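PDB 4BG2: PATF from Prochloron didemni, which probably acts as a prenyltransferase-like enzyme of patellamide (cyanobactin) biosynthesis, folded as a closed antiparallel barrel, though its activity is not firmly established. Local coordinates for residues G64-N70 and N118-H124; A83-D88 and R100-D104; K128-S132 and F181-R185; A153-D157 and R187-G191; D157-Y161 and F233-T237. All coordinates share one frame; numbering follows the deposited sequence. Where two conformers were deposited one is given.

Interaction 1: residues G64-N70 and N118-H124; sequences GRYEVCN and NNTIGVH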
# COMPACT_ATOMS: atom_id res chain seq x y z
N GLY A 64 -1.15 4.34 12.52
CA GLY A 64 0.30 4.42 12.28
C GLY A 64 0.72 3.59 11.08
O GLY A 64 1.47 2.62 11.23
N ARG A 65 0.26 3.99 9.89
CA ARG A 65 0.45 3.25 8.66
C ARG A 65 0.89 4.19 7.53
O ARG A 65 0.15 5.14 7.17
CB ARG A 65 -0.84 2.55 8.24
CG ARG A 65 -1.38 1.58 9.26
CD ARG A 65 -2.86 1.30 9.05
NE ARG A 65 -3.11 0.88 7.68
CZ ARG A 65 -3.01 -0.36 7.24
NH1 ARG A 65 -2.70 -1.36 8.06
NH2 ARG A 65 -3.22 -0.61 5.96
N TYR A 66 2.08 3.93 6.98
CA TYR A 66 2.65 4.73 5.92
C TYR A 66 3.35 3.89 4.87
O TYR A 66 4.06 2.92 5.21
CB TYR A 66 3.72 5.65 6.48
CG TYR A 66 3.27 6.45 7.66
CD1 TYR A 66 2.57 7.64 7.47
CD2 TYR A 66 3.57 6.06 8.97
CE1 TYR A 66 2.15 8.39 8.54
CE2 TYR A 66 3.17 6.83 10.05
CZ TYR A 66 2.45 8.00 9.82
OH TYR A 66 2.02 8.79 10.87
N GLU A 67 3.19 4.28 3.62
CA GLU A 67 4.03 3.81 2.52
C GLU A 67 4.67 5.04 1.89
O GLU A 67 3.97 5.98 1.52
CB GLU A 67 3.23 3.08 1.42
CG GLU A 67 2.52 1.82 1.78
CD GLU A 67 3.40 0.82 2.49
OE1 GLU A 67 4.66 0.57 2.12
OE2 GLU A 67 2.75 0.33 3.40
N VAL A 68 5.99 5.02 1.74
CA VAL A 68 6.74 6.08 1.13
C VAL A 68 7.55 5.57 -0.05
O VAL A 68 8.21 4.50 0.02
CB VAL A 68 7.67 6.72 2.16
CG1 VAL A 68 8.46 7.87 1.53
CG2 VAL A 68 6.86 7.24 3.34
N CYS A 69 7.54 6.31 -1.14
CA CYS A 69 8.47 6.01 -2.23
C CYS A 69 8.77 7.22 -3.08
O CYS A 69 8.02 8.19 -3.10
CB CYS A 69 7.93 4.88 -3.11
SG CYS A 69 6.44 5.32 -4.07
N ASN A 70 9.87 7.11 -3.81
CA ASN A 70 10.24 8.09 -4.79
C ASN A 70 9.20 8.07 -5.91
O ASN A 70 8.77 7.01 -6.35
CB ASN A 70 11.65 7.81 -5.32
CG ASN A 70 12.07 8.81 -6.36
OD1 ASN A 70 11.56 8.81 -7.48
ND2 ASN A 70 12.99 9.70 -5.99
N ASN A 118 10.00 0.74 -8.86
CA ASN A 118 10.60 0.92 -7.55
C ASN A 118 10.00 -0.05 -6.58
O ASN A 118 9.08 -0.80 -6.91
CB ASN A 118 10.41 2.35 -7.03
CG ASN A 118 8.94 2.71 -6.74
OD1 ASN A 118 8.16 1.90 -6.26
ND2 ASN A 118 8.61 3.95 -6.96
N ASN A 119 10.53 -0.02 -5.37
CA ASN A 119 9.81 -0.52 -4.20
C ASN A 119 9.57 0.64 -3.24
O ASN A 119 10.26 1.63 -3.29
CB ASN A 119 10.56 -1.65 -3.54
CG ASN A 119 11.89 -1.21 -2.94
OD1 ASN A 119 12.92 -1.18 -3.63
ND2 ASN A 119 11.86 -0.84 -1.68
N THR A 120 8.56 0.50 -2.39
CA THR A 120 8.28 1.45 -1.35
C THR A 120 9.00 1.01 -0.07
O THR A 120 9.55 -0.09 -0.00
CB THR A 120 6.77 1.49 -0.99
OG1 THR A 120 6.39 0.21 -0.52
CG2 THR A 120 5.91 1.81 -2.18
N ILE A 121 8.94 1.84 0.95
CA ILE A 121 9.13 1.31 2.28
C ILE A 121 7.98 1.81 3.13
O ILE A 121 7.50 2.92 2.98
CB ILE A 121 10.48 1.70 2.94
CG1 ILE A 121 10.73 3.19 2.89
CG2 ILE A 121 11.64 0.97 2.25
CD1 ILE A 121 11.80 3.65 3.84
N GLY A 122 7.60 0.99 4.08
CA GLY A 122 6.49 1.30 4.90
C GLY A 122 6.47 0.51 6.17
O GLY A 122 7.14 -0.52 6.28
N VAL A 123 5.71 1.04 7.12
CA VAL A 123 5.45 0.38 8.38
C VAL A 123 3.96 0.50 8.70
O VAL A 123 3.34 1.54 8.46
CB VAL A 123 6.24 1.00 9.56
CG1 VAL A 123 7.71 0.69 9.42
CG2 VAL A 123 6.02 2.50 9.70
N HIS A 124 3.43 -0.56 9.28
CA HIS A 124 2.09 -0.56 9.85
C HIS A 124 2.19 -0.94 11.32
O HIS A 124 2.49 -2.09 11.67
CB HIS A 124 1.17 -1.56 9.13
CG HIS A 124 1.00 -1.28 7.66
ND1 HIS A 124 0.46 -2.21 6.79
CD2 HIS A 124 1.29 -0.20 6.91
CE1 HIS A 124 0.40 -1.70 5.58
NE2 HIS A 124 0.94 -0.49 5.61
O HOH W 1 11.22 5.71 -8.15
O HOH W 2 11.40 4.51 -3.71
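Arg65 and His124 meet across two antiparallel strands, the guanidinium lying over one face of the imidazole with the two planes 30° apart. Arg65 NH1 comes within 3.5 Å of His124 ND1, the overlap shifted toward the rims, and a bend in the arginine chain at chi3 (54°) turns the guanidinium over the ring. Next to this pair, Glu67 OE2 accepts from His124 NE2 at 3.0 Å by a bent bond that leaves the imidazole plane. Glu67 OE1 accepts from the hydroxyl Thr120 OG1 at 3.2 Å. Glu67 was deposited in two conformers; the bonds given are those of one, so their permanence is uncertain. Gly122 makes room for the carboxylate, with its CA 3.4 Å from Glu67 OE1. Outside partners hold the other polar ends: Ser53 at Arg65 NE, Glu179 at His124 ND1 and Tyr137 N at Thr120 OG1.

The tight part of the seam is the backbone from Tyr66 to Val68, which exchanges paired hydrogen bonds with Val123 and Ile121. The straightest runs from Val68 N to Ile121 O (2.9 Å, 169°). Toward Cys69 and Asn70 the seam is looser: Cys69 CB touches Thr120 CG2 at 3.8 Å, and a water bridges the strands, accepting from Asn70 N at 3.0 Å and donating to Asn119 O at 3.1 Å.

Strand 48-57 flanks 64-70, and strand 133-140 flanks 118-124. Helix 34-42 covers the Tyr66, Val68 and Val123 face through Phe37, so Arg65, Glu67 and His124 lie on the face turned to the barrel interior.

Interaction 2: residues A83-D88 and R100-D104; sequences AFKLLD and RDSFD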
# COMPACT_ATOMS: atom_id res chain seq x y z
N ALA A 83 14.96 -0.50 1.81
CA ALA A 83 14.23 -1.60 2.43
C ALA A 83 15.14 -2.43 3.31
O ALA A 83 14.83 -2.71 4.47
CB ALA A 83 13.63 -2.49 1.35
N PHE A 84 16.28 -2.82 2.77
CA PHE A 84 17.23 -3.65 3.53
C PHE A 84 17.75 -2.93 4.76
O PHE A 84 17.84 -3.54 5.81
CB PHE A 84 18.37 -4.14 2.63
CG PHE A 84 17.93 -5.10 1.55
CD1 PHE A 84 17.10 -6.17 1.84
CD2 PHE A 84 18.34 -4.93 0.25
CE1 PHE A 84 16.71 -7.07 0.86
CE2 PHE A 84 17.97 -5.82 -0.74
CZ PHE A 84 17.13 -6.88 -0.44
N LYS A 85 18.10 -1.65 4.65
CA LYS A 85 18.50 -0.86 5.83
C LYS A 85 17.44 -0.86 6.91
O LYS A 85 17.74 -0.98 8.08
CB LYS A 85 18.75 0.59 5.47
CG LYS A 85 20.12 0.91 4.90
CD LYS A 85 20.08 2.32 4.30
CE LYS A 85 21.43 2.99 4.25
NZ LYS A 85 22.42 2.13 3.55
N LEU A 86 16.18 -0.68 6.50
CA LEU A 86 15.07 -0.62 7.44
C LEU A 86 14.89 -1.94 8.14
O LEU A 86 14.75 -1.99 9.37
CB LEU A 86 13.77 -0.23 6.72
CG LEU A 86 12.52 -0.14 7.58
CD1 LEU A 86 12.71 0.93 8.65
CD2 LEU A 86 11.27 0.15 6.73
N LEU A 87 14.89 -3.02 7.36
CA LEU A 87 14.76 -4.36 7.90
C LEU A 87 15.90 -4.68 8.88
O LEU A 87 15.65 -5.30 9.90
CB LEU A 87 14.72 -5.40 6.78
CG LEU A 87 13.48 -5.41 5.87
CD1 LEU A 87 13.70 -6.34 4.71
CD2 LEU A 87 12.23 -5.82 6.61
N ASP A 88 17.12 -4.28 8.56
CA ASP A 88 18.27 -4.47 9.47
C ASP A 88 18.06 -3.74 10.79
O ASP A 88 18.24 -4.31 11.85
CB ASP A 88 19.58 -4.01 8.83
CG ASP A 88 20.09 -4.96 7.76
OD1 ASP A 88 19.58 -6.10 7.64
OD2 ASP A 88 21.01 -4.56 6.99
N ARG A 100 12.10 -12.61 6.35
CA ARG A 100 12.31 -11.88 5.11
C ARG A 100 12.58 -12.79 3.89
O ARG A 100 12.93 -12.30 2.85
CB ARG A 100 13.41 -10.82 5.27
CG ARG A 100 14.78 -11.28 5.75
CD ARG A 100 15.78 -10.14 5.63
NE ARG A 100 16.02 -9.51 6.91
CZ ARG A 100 16.82 -8.47 7.14
NH1 ARG A 100 17.50 -7.87 6.17
NH2 ARG A 100 16.93 -8.02 8.38
N ASP A 101 12.35 -14.09 4.03
CA ASP A 101 12.66 -15.03 2.96
C ASP A 101 11.98 -14.66 1.63
O ASP A 101 12.67 -14.56 0.63
CB ASP A 101 12.32 -16.47 3.39
CG ASP A 101 13.28 -17.00 4.46
OD1 ASP A 101 14.22 -16.26 4.86
OD2 ASP A 101 13.10 -18.16 4.92
N SER A 102 10.67 -14.40 1.62
CA SER A 102 9.97 -14.13 0.35
C SER A 102 10.47 -12.89 -0.32
O SER A 102 10.75 -12.88 -1.52
CB SER A 102 8.47 -13.99 0.55
OG SER A 102 7.90 -15.22 0.93
N PHE A 103 10.59 -11.81 0.45
CA PHE A 103 11.12 -10.56 -0.10
C PHE A 103 12.58 -10.69 -0.61
O PHE A 103 12.91 -10.19 -1.70
CB PHE A 103 11.04 -9.44 0.93
CG PHE A 103 11.47 -8.11 0.41
CD1 PHE A 103 10.68 -7.42 -0.50
CD2 PHE A 103 12.67 -7.55 0.80
CE1 PHE A 103 11.07 -6.21 -1.02
CE2 PHE A 103 13.08 -6.33 0.28
CZ PHE A 103 12.27 -5.66 -0.63
N ASP A 104 13.44 -11.34 0.17
CA ASP A 104 14.82 -11.58 -0.27
C ASP A 104 14.88 -12.39 -1.58
O ASP A 104 15.64 -12.06 -2.47
CB ASP A 104 15.62 -12.32 0.79
CG ASP A 104 15.98 -11.45 1.95
OD1 ASP A 104 15.95 -10.20 1.80
OD2 ASP A 104 16.30 -12.01 3.02
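Leu87 and Phe103 bring together two helices, 79-91 and 101-110, that pack on the outside of the closed antiparallel barrel, within its surrounding helical layer. Arg100 occupies the N-cap position of the second helix.

The apolar part centres on Phe103, whose ring is reached by Ala83 CB, by Leu87 CD1 and by Phe84 CE1, the last 3.7 Å from Phe103 CE2. The phenyl planes of Phe84 and Phe103 are 60° apart, an oblique pairing. With CG of Phe103 opposite its backbone N (chi1 -176°), the ring is directed into this cluster; beneath it lie Leu136 and Ile138 of strand 133-140, and Phe178 meets it edge-to-face.

The charged part is a salt bridge nearer the exposed side. Arg100 NH1 donates to Asp88 OD1 at 3.1 Å, with the oxygen close to the guanidinium plane, while NH2 adds only a weak bond to the same oxygen, its stronger partner being Asp91, outside these segments. Leu87 CB lies over one face of that guanidinium, 3.7 Å from Arg100 CZ, so the charged group is backed by hydrocarbon.

Nearer solvent, Asp104 OD1 meets the edge of the Phe84 ring, 3.4 Å from CE1.

Interaction 3: residues K128-S132 and F181-R185; sequences KLEDS and FFDGR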
# COMPACT_ATOMS: atom_id res chain seq x y z
N LYS A 128 -0.14 -4.03 19.23
CA LYS A 128 1.04 -4.41 20.00
C LYS A 128 2.19 -4.71 19.08
O LYS A 128 2.00 -4.87 17.87
CB LYS A 128 0.74 -5.60 20.91
CG LYS A 128 -0.04 -6.71 20.24
CD LYS A 128 -0.47 -7.73 21.27
CE LYS A 128 -1.49 -8.70 20.73
NZ LYS A 128 -0.96 -9.45 19.57
N LEU A 129 3.38 -4.78 19.65
CA LEU A 129 4.61 -4.98 18.89
C LEU A 129 4.50 -6.12 17.86
O LEU A 129 4.80 -5.94 16.69
CB LEU A 129 5.79 -5.23 19.85
CG LEU A 129 7.18 -5.42 19.24
CD1 LEU A 129 7.59 -4.20 18.45
CD2 LEU A 129 8.19 -5.72 20.33
N GLU A 130 4.01 -7.27 18.30
CA GLU A 130 3.96 -8.48 17.49
C GLU A 130 2.95 -8.40 16.34
O GLU A 130 3.08 -9.15 15.38
CB GLU A 130 3.67 -9.69 18.39
CG GLU A 130 4.77 -9.95 19.43
CD GLU A 130 4.72 -9.01 20.65
OE1 GLU A 130 3.70 -8.28 20.82
OE2 GLU A 130 5.70 -9.01 21.46
N ASP A 131 1.99 -7.48 16.40
CA ASP A 131 1.07 -7.23 15.29
C ASP A 131 1.52 -6.15 14.32
O ASP A 131 0.83 -5.88 13.37
CB ASP A 131 -0.30 -6.76 15.79
CG ASP A 131 -1.11 -7.86 16.38
OD1 ASP A 131 -0.60 -9.00 16.49
OD2 ASP A 131 -2.28 -7.58 16.73
N SER A 132 2.65 -5.49 14.60
CA SER A 132 3.13 -4.45 13.72
C SER A 132 3.91 -5.08 12.61
O SER A 132 4.29 -6.24 12.70
CB SER A 132 3.97 -3.45 14.53
OG SER A 132 3.12 -2.82 15.48
N PHE A 181 5.46 -9.23 9.48
CA PHE A 181 5.05 -8.99 10.84
C PHE A 181 6.18 -9.30 11.82
O PHE A 181 7.03 -10.17 11.57
CB PHE A 181 3.82 -9.80 11.18
CG PHE A 181 2.59 -9.41 10.40
CD1 PHE A 181 1.77 -8.37 10.85
CD2 PHE A 181 2.21 -10.10 9.26
CE1 PHE A 181 0.61 -8.04 10.17
CE2 PHE A 181 1.05 -9.77 8.58
CZ PHE A 181 0.25 -8.73 9.03
N PHE A 182 6.14 -8.61 12.96
CA PHE A 182 7.22 -8.69 13.93
C PHE A 182 7.17 -9.95 14.81
O PHE A 182 8.08 -10.18 15.58
CB PHE A 182 7.26 -7.44 14.80
CG PHE A 182 7.50 -6.18 14.04
CD1 PHE A 182 7.95 -6.20 12.74
CD2 PHE A 182 7.32 -4.96 14.65
CE1 PHE A 182 8.18 -5.04 12.04
CE2 PHE A 182 7.58 -3.79 13.97
CZ PHE A 182 8.00 -3.83 12.66
N ASP A 183 6.14 -10.77 14.65
CA ASP A 183 6.12 -12.10 15.26
C ASP A 183 6.61 -13.21 14.34
O ASP A 183 6.50 -14.39 14.68
CB ASP A 183 4.70 -12.44 15.72
CG ASP A 183 3.72 -12.52 14.59
OD1 ASP A 183 4.08 -12.21 13.41
OD2 ASP A 183 2.55 -12.87 14.86
N GLY A 184 7.13 -12.86 13.17
CA GLY A 184 7.68 -13.86 12.26
C GLY A 184 6.72 -14.27 11.13
O GLY A 184 7.13 -14.95 10.21
N ARG A 185 5.47 -13.83 11.16
CA ARG A 185 4.56 -14.06 10.02
C ARG A 185 4.89 -13.14 8.86
O ARG A 185 5.22 -11.97 9.05
CB ARG A 185 3.13 -13.82 10.41
CG ARG A 185 2.51 -14.94 11.21
CD ARG A 185 1.06 -14.57 11.53
NE ARG A 185 1.03 -13.40 12.39
CZ ARG A 185 0.39 -12.26 12.14
NH1 ARG A 185 -0.34 -12.10 11.05
NH2 ARG A 185 0.49 -11.28 13.01
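Ser132 and Phe182 join two loops at one rim of the barrel, a loop-to-loop contact between the connection from strand 116-124 to strand 133-140 and the turn from strand 173-181 to strand 186-194. One backbone hydrogen bond links them, Phe182 N to Ser132 O at 3.0 Å, and it continues the antiparallel pairing of strands 133-140 and 173-181.

The same carbonyl oxygen does a second job. Ser132 O stands over one face of the Phe182 ring, 3.5 Å from CG, displaced toward the rim. Leu129 closes on the ring from another direction, with CD1 3.9 Å from Phe182 CD2 and the two side chains crossing at about a right angle. Ser132 CB, 3.7 Å from Phe182 CE2, completes the grip, while Ile98 and Val134 also touch the phenylalanine. Phe181, by contrast, offers the edge of its ring to Asp131 O, 3.7 Å from CD1.

Toward solvent the contact is thinner: Glu130 CB meets Asp183 CB at 4.0 Å. Here the charges are matched mainly within each loop. Lys128 pairs with Asp131, and Arg185 reaches back to Asp183, NE and NH2 both meeting OD2, the former at 2.9 Å. The bend of the Arg185 chain at chi3 (-65°) lays the guanidinium over a face of Phe181.

Residues 181-184 form a type I beta turn with Gly184 at positive phi, and Asp183 OD1 accepts from Arg185 N at 3.1 Å as an Asx turn, so that this is a beta hairpin end tightened by its own aspartate.

Interaction 4: residues A153-D157 and R187-G191; sequences ALVLD and RVDLG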
# COMPACT_ATOMS: atom_id res chain seq x y z
N ALA A 153 6.25 -14.11 -7.64
CA ALA A 153 5.38 -13.73 -6.50
C ALA A 153 4.36 -14.82 -6.18
O ALA A 153 4.14 -15.16 -5.01
CB ALA A 153 4.67 -12.41 -6.78
N LEU A 154 3.74 -15.36 -7.23
CA LEU A 154 2.74 -16.41 -7.08
C LEU A 154 3.32 -17.67 -6.43
O LEU A 154 2.69 -18.28 -5.58
CB LEU A 154 2.16 -16.77 -8.46
CG LEU A 154 0.76 -17.35 -8.58
CD1 LEU A 154 -0.30 -16.44 -7.99
CD2 LEU A 154 0.47 -17.61 -10.05
N VAL A 155 4.52 -18.04 -6.84
CA VAL A 155 5.25 -19.15 -6.21
C VAL A 155 5.54 -18.88 -4.74
O VAL A 155 5.33 -19.73 -3.90
CB VAL A 155 6.59 -19.42 -6.93
CG1 VAL A 155 7.52 -20.27 -6.08
CG2 VAL A 155 6.33 -20.07 -8.28
N LEU A 156 6.02 -17.68 -4.43
CA LEU A 156 6.31 -17.32 -3.04
C LEU A 156 5.03 -17.24 -2.22
O LEU A 156 5.05 -17.56 -1.03
CB LEU A 156 7.07 -15.98 -2.96
CG LEU A 156 8.41 -15.94 -3.70
CD1 LEU A 156 9.01 -14.55 -3.66
CD2 LEU A 156 9.36 -16.99 -3.11
N ASP A 157 3.93 -16.83 -2.84
CA ASP A 157 2.64 -16.80 -2.15
C ASP A 157 2.17 -18.23 -1.91
O ASP A 157 1.67 -18.54 -0.84
CB ASP A 157 1.61 -16.05 -2.98
CG ASP A 157 0.20 -16.19 -2.44
OD1 ASP A 157 -0.07 -15.68 -1.32
OD2 ASP A 157 -0.65 -16.77 -3.15
N ARG A 187 3.56 -12.25 4.57
CA ARG A 187 2.55 -12.43 3.57
C ARG A 187 2.98 -11.78 2.27
O ARG A 187 3.72 -10.80 2.26
CB ARG A 187 1.20 -11.83 4.02
CG ARG A 187 -0.01 -12.25 3.19
CD ARG A 187 -1.31 -11.54 3.62
NE ARG A 187 -1.25 -10.15 3.22
CZ ARG A 187 -1.02 -9.13 4.04
NH1 ARG A 187 -0.91 -9.29 5.36
NH2 ARG A 187 -0.92 -7.91 3.54
N VAL A 188 2.51 -12.36 1.17
CA VAL A 188 2.72 -11.86 -0.15
C VAL A 188 1.31 -11.55 -0.73
O VAL A 188 0.45 -12.41 -0.73
CB VAL A 188 3.46 -12.89 -1.05
CG1 VAL A 188 3.69 -12.35 -2.44
CG2 VAL A 188 4.78 -13.29 -0.43
N ASP A 189 1.13 -10.32 -1.20
CA ASP A 189 -0.09 -9.86 -1.83
C ASP A 189 0.17 -9.68 -3.33
O ASP A 189 1.09 -8.98 -3.71
CB ASP A 189 -0.51 -8.51 -1.22
CG ASP A 189 -1.35 -8.66 0.05
OD1 ASP A 189 -1.86 -9.78 0.34
OD2 ASP A 189 -1.50 -7.66 0.78
N LEU A 190 -0.64 -10.32 -4.18
CA LEU A 190 -0.62 -10.08 -5.62
C LEU A 190 -1.72 -9.12 -6.02
O LEU A 190 -2.88 -9.32 -5.67
CB LEU A 190 -0.76 -11.37 -6.42
CG LEU A 190 0.61 -12.02 -6.64
CD1 LEU A 190 0.89 -12.98 -5.51
CD2 LEU A 190 0.73 -12.70 -8.00
N GLY A 191 -1.33 -8.06 -6.73
CA GLY A 191 -2.17 -6.88 -6.89
C GLY A 191 -2.47 -6.56 -8.33
O GLY A 191 -1.89 -5.63 -8.88
O HOH W 3 1.01 -14.98 1.11
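Val188 and Leu190, on one face of a strand, press their branches against helix 147-157. Leu190 CD1 lies 4.0 Å from Ala153 CB, and its CD2 meets Leu154 CD1 at 3.9 Å, the two leucines crossing at about a right angle. Val188 spreads its two methyls along the helix face: with CG1 opposite the backbone N (chi1 -179°), that methyl faces Ala153 O at 3.8 Å, while CG2 approaches Leu156 CB at 4.3 Å. Asp157 CB also packs here, 4.1 Å from Val188 CB. The segments run at 141° to each other, their axes 8.2 Å apart at the closest point, which leaves room for a single layer of side chains.

The polar link between them is indirect. A water donates to Asp157 OD1 at 2.7 Å and accepts from Val188 N at 3.0 Å, bridging the last turn of the helix to the strand. Asp157 OD1 and Val188 O are both acceptors, and a neighbouring loop supplies donors for them: Ser235 OG serves Val188 O, and Lys236 N serves the aspartate.

Further out, on the strand's other face, Arg187 clasps Asp189 side-on through NE and NH2, one nitrogen to each carboxylate oxygen. Glu179 and Arg238 give these two charges second partners.

Strand 173-181 flanks the segment on one side, and the backbone of Phe234, just past strand 229-233, binds Leu190 on the other. Above the sheet, helix 101-110 touches Leu156 and Val188 while helix 163-172 covers Leu154, so helix 147-157 is wedged between two others on the outer wall of the barrel.

Interaction 5: residues D157-Y161 and F233-T237; sequences DGGRY and FFSKT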
# COMPACT_ATOMS: atom_id res chain seq x y z
N ASP A 157 3.93 -16.83 -2.84
CA ASP A 157 2.64 -16.80 -2.15
C ASP A 157 2.17 -18.23 -1.91
O ASP A 157 1.67 -18.54 -0.84
CB ASP A 157 1.61 -16.05 -2.98
CG ASP A 157 0.20 -16.19 -2.44
OD1 ASP A 157 -0.07 -15.68 -1.32
OD2 ASP A 157 -0.65 -16.77 -3.15
N GLY A 158 2.31 -19.07 -2.93
CA GLY A 158 1.92 -20.47 -2.85
C GLY A 158 0.42 -20.73 -2.71
O GLY A 158 0.03 -21.82 -2.32
N GLY A 159 -0.41 -19.75 -3.01
CA GLY A 159 -1.86 -19.94 -3.01
C GLY A 159 -2.24 -20.77 -4.21
O GLY A 159 -1.46 -20.93 -5.12
N ARG A 160 -3.44 -21.32 -4.19
CA ARG A 160 -3.96 -22.09 -5.33
C ARG A 160 -5.20 -21.40 -5.84
O ARG A 160 -6.18 -21.31 -5.13
CB ARG A 160 -4.34 -23.51 -4.91
CG ARG A 160 -3.18 -24.46 -4.62
CD ARG A 160 -3.66 -25.59 -3.70
NE ARG A 160 -2.63 -26.11 -2.80
CZ ARG A 160 -2.14 -25.45 -1.75
NH1 ARG A 160 -2.56 -24.21 -1.46
NH2 ARG A 160 -1.21 -26.02 -1.00
N TYR A 161 -5.16 -20.93 -7.06
CA TYR A 161 -6.26 -20.15 -7.62
C TYR A 161 -6.84 -20.86 -8.82
O TYR A 161 -6.20 -21.74 -9.40
CB TYR A 161 -5.75 -18.75 -8.01
CG TYR A 161 -5.07 -18.05 -6.85
CD1 TYR A 161 -5.83 -17.33 -5.93
CD2 TYR A 161 -3.70 -18.13 -6.65
CE1 TYR A 161 -5.25 -16.71 -4.84
CE2 TYR A 161 -3.09 -17.49 -5.56
CZ TYR A 161 -3.88 -16.78 -4.66
OH TYR A 161 -3.33 -16.14 -3.58
N PHE A 233 -6.14 -7.11 -4.06
CA PHE A 233 -5.03 -7.91 -3.58
C PHE A 233 -5.47 -9.31 -3.21
O PHE A 233 -6.32 -9.50 -2.35
CB PHE A 233 -4.35 -7.26 -2.37
CG PHE A 233 -3.38 -6.18 -2.73
CD1 PHE A 233 -2.32 -6.42 -3.56
CD2 PHE A 233 -3.50 -4.92 -2.15
CE1 PHE A 233 -1.40 -5.41 -3.84
CE2 PHE A 233 -2.60 -3.91 -2.43
CZ PHE A 233 -1.56 -4.15 -3.29
N PHE A 234 -4.90 -10.30 -3.89
CA PHE A 234 -5.07 -11.70 -3.55
C PHE A 234 -3.86 -12.25 -2.78
O PHE A 234 -2.71 -11.85 -3.02
CB PHE A 234 -5.27 -12.49 -4.83
CG PHE A 234 -6.54 -12.12 -5.57
CD1 PHE A 234 -6.58 -11.02 -6.39
CD2 PHE A 234 -7.69 -12.86 -5.39
CE1 PHE A 234 -7.74 -10.67 -7.05
CE2 PHE A 234 -8.87 -12.52 -6.03
CZ PHE A 234 -8.89 -11.42 -6.86
N SER A 235 -4.11 -13.19 -1.88
CA SER A 235 -3.05 -13.87 -1.15
C SER A 235 -3.55 -15.20 -0.68
O SER A 235 -4.73 -15.34 -0.36
CB SER A 235 -2.64 -13.06 0.09
OG SER A 235 -1.48 -13.60 0.74
N LYS A 236 -2.64 -16.16 -0.54
CA LYS A 236 -2.93 -17.42 0.15
C LYS A 236 -3.50 -17.16 1.55
O LYS A 236 -4.19 -17.98 2.10
CB LYS A 236 -1.65 -18.23 0.38
CG LYS A 236 -1.90 -19.67 0.78
CD LYS A 236 -0.58 -20.40 0.96
CE LYS A 236 -0.79 -21.88 1.25
NZ LYS A 236 -1.30 -22.12 2.64
N THR A 237 -3.12 -16.03 2.13
CA THR A 237 -3.48 -15.69 3.49
C THR A 237 -4.86 -15.06 3.57
O THR A 237 -5.40 -14.90 4.65
CB THR A 237 -2.43 -14.71 4.03
OG1 THR A 237 -1.21 -15.42 4.28
CG2 THR A 237 -2.90 -14.05 5.29
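Lys236 lays its hydrocarbon chain across the Gly158-Gly159 corner, with CG 3.8 Å from Gly159 CA and CD 3.6 Å from Gly158 O. Three successive extended torsions, beginning with CG opposite the backbone N (chi1 -166°), carry it over the glycines, and only the last bends. Arg160 runs alongside and points the same way, its NH1 at 4.0 Å from Lys236 CE. The two like charges therefore end near each other, in an exposed place where solvent probably screens them.

Beneath this exposed layer the loops are locked by the Asp157 carboxylate. Asp157 OD1 accepts from Lys236 N at 2.7 Å through its syn lone pair, and the bond is nearly straight (171°). Asp157 OD2 has two donors within its own loop, Tyr161 OH at 2.8 Å and Gly159 N at 3.0 Å, which reach it from opposite faces of the carboxylate plane and should hold its rotation fixed. These bonds, with a water that also donates to Asp157 OD1, would tend to stabilise the negative charge.

Tyr161 brings its ring up to the other loop with its edge toward Ser235 C, while CE1 touches Phe234 CB at 4.2 Å. Its hydroxyl is 3.1 Å from Lys236 N, but the angle there is poor; both the hydroxyl and the amide donate to Asp157. Leu169 of helix 163-172 lies against both Tyr161 and Phe234.

Gly158, with positive phi, takes the chain out of helix 147-157, and Asp157 OD2 with Gly159 N forms an Asx turn: a helix-terminating corner whose aspartate also binds the loop that follows strand 229-233.

How the interactions relate
From the N terminus, interaction 1 closes a loop of 47 residues by pairing strands 60-70 and 116-124. Interaction 2 falls within that loop, joining the two intervening helices, and touches interaction 1 where Ile121 meets Ala83. Interaction 3 opens afterwards and links two loops at one rim of the barrel; Ser132 CB lies against His124 O. Interactions 4 and 5 both start near Asp157, which they share, and each crosses interaction 3 along the chain. Interaction 4 sets helix 147-157 on strand 186-194, and interaction 5 fastens the helix end to the loop after strand 229-233. Ser102 packs on Leu156 and Val188, bringing interactions 2 and 4 together where the outer helices meet the barrel wall.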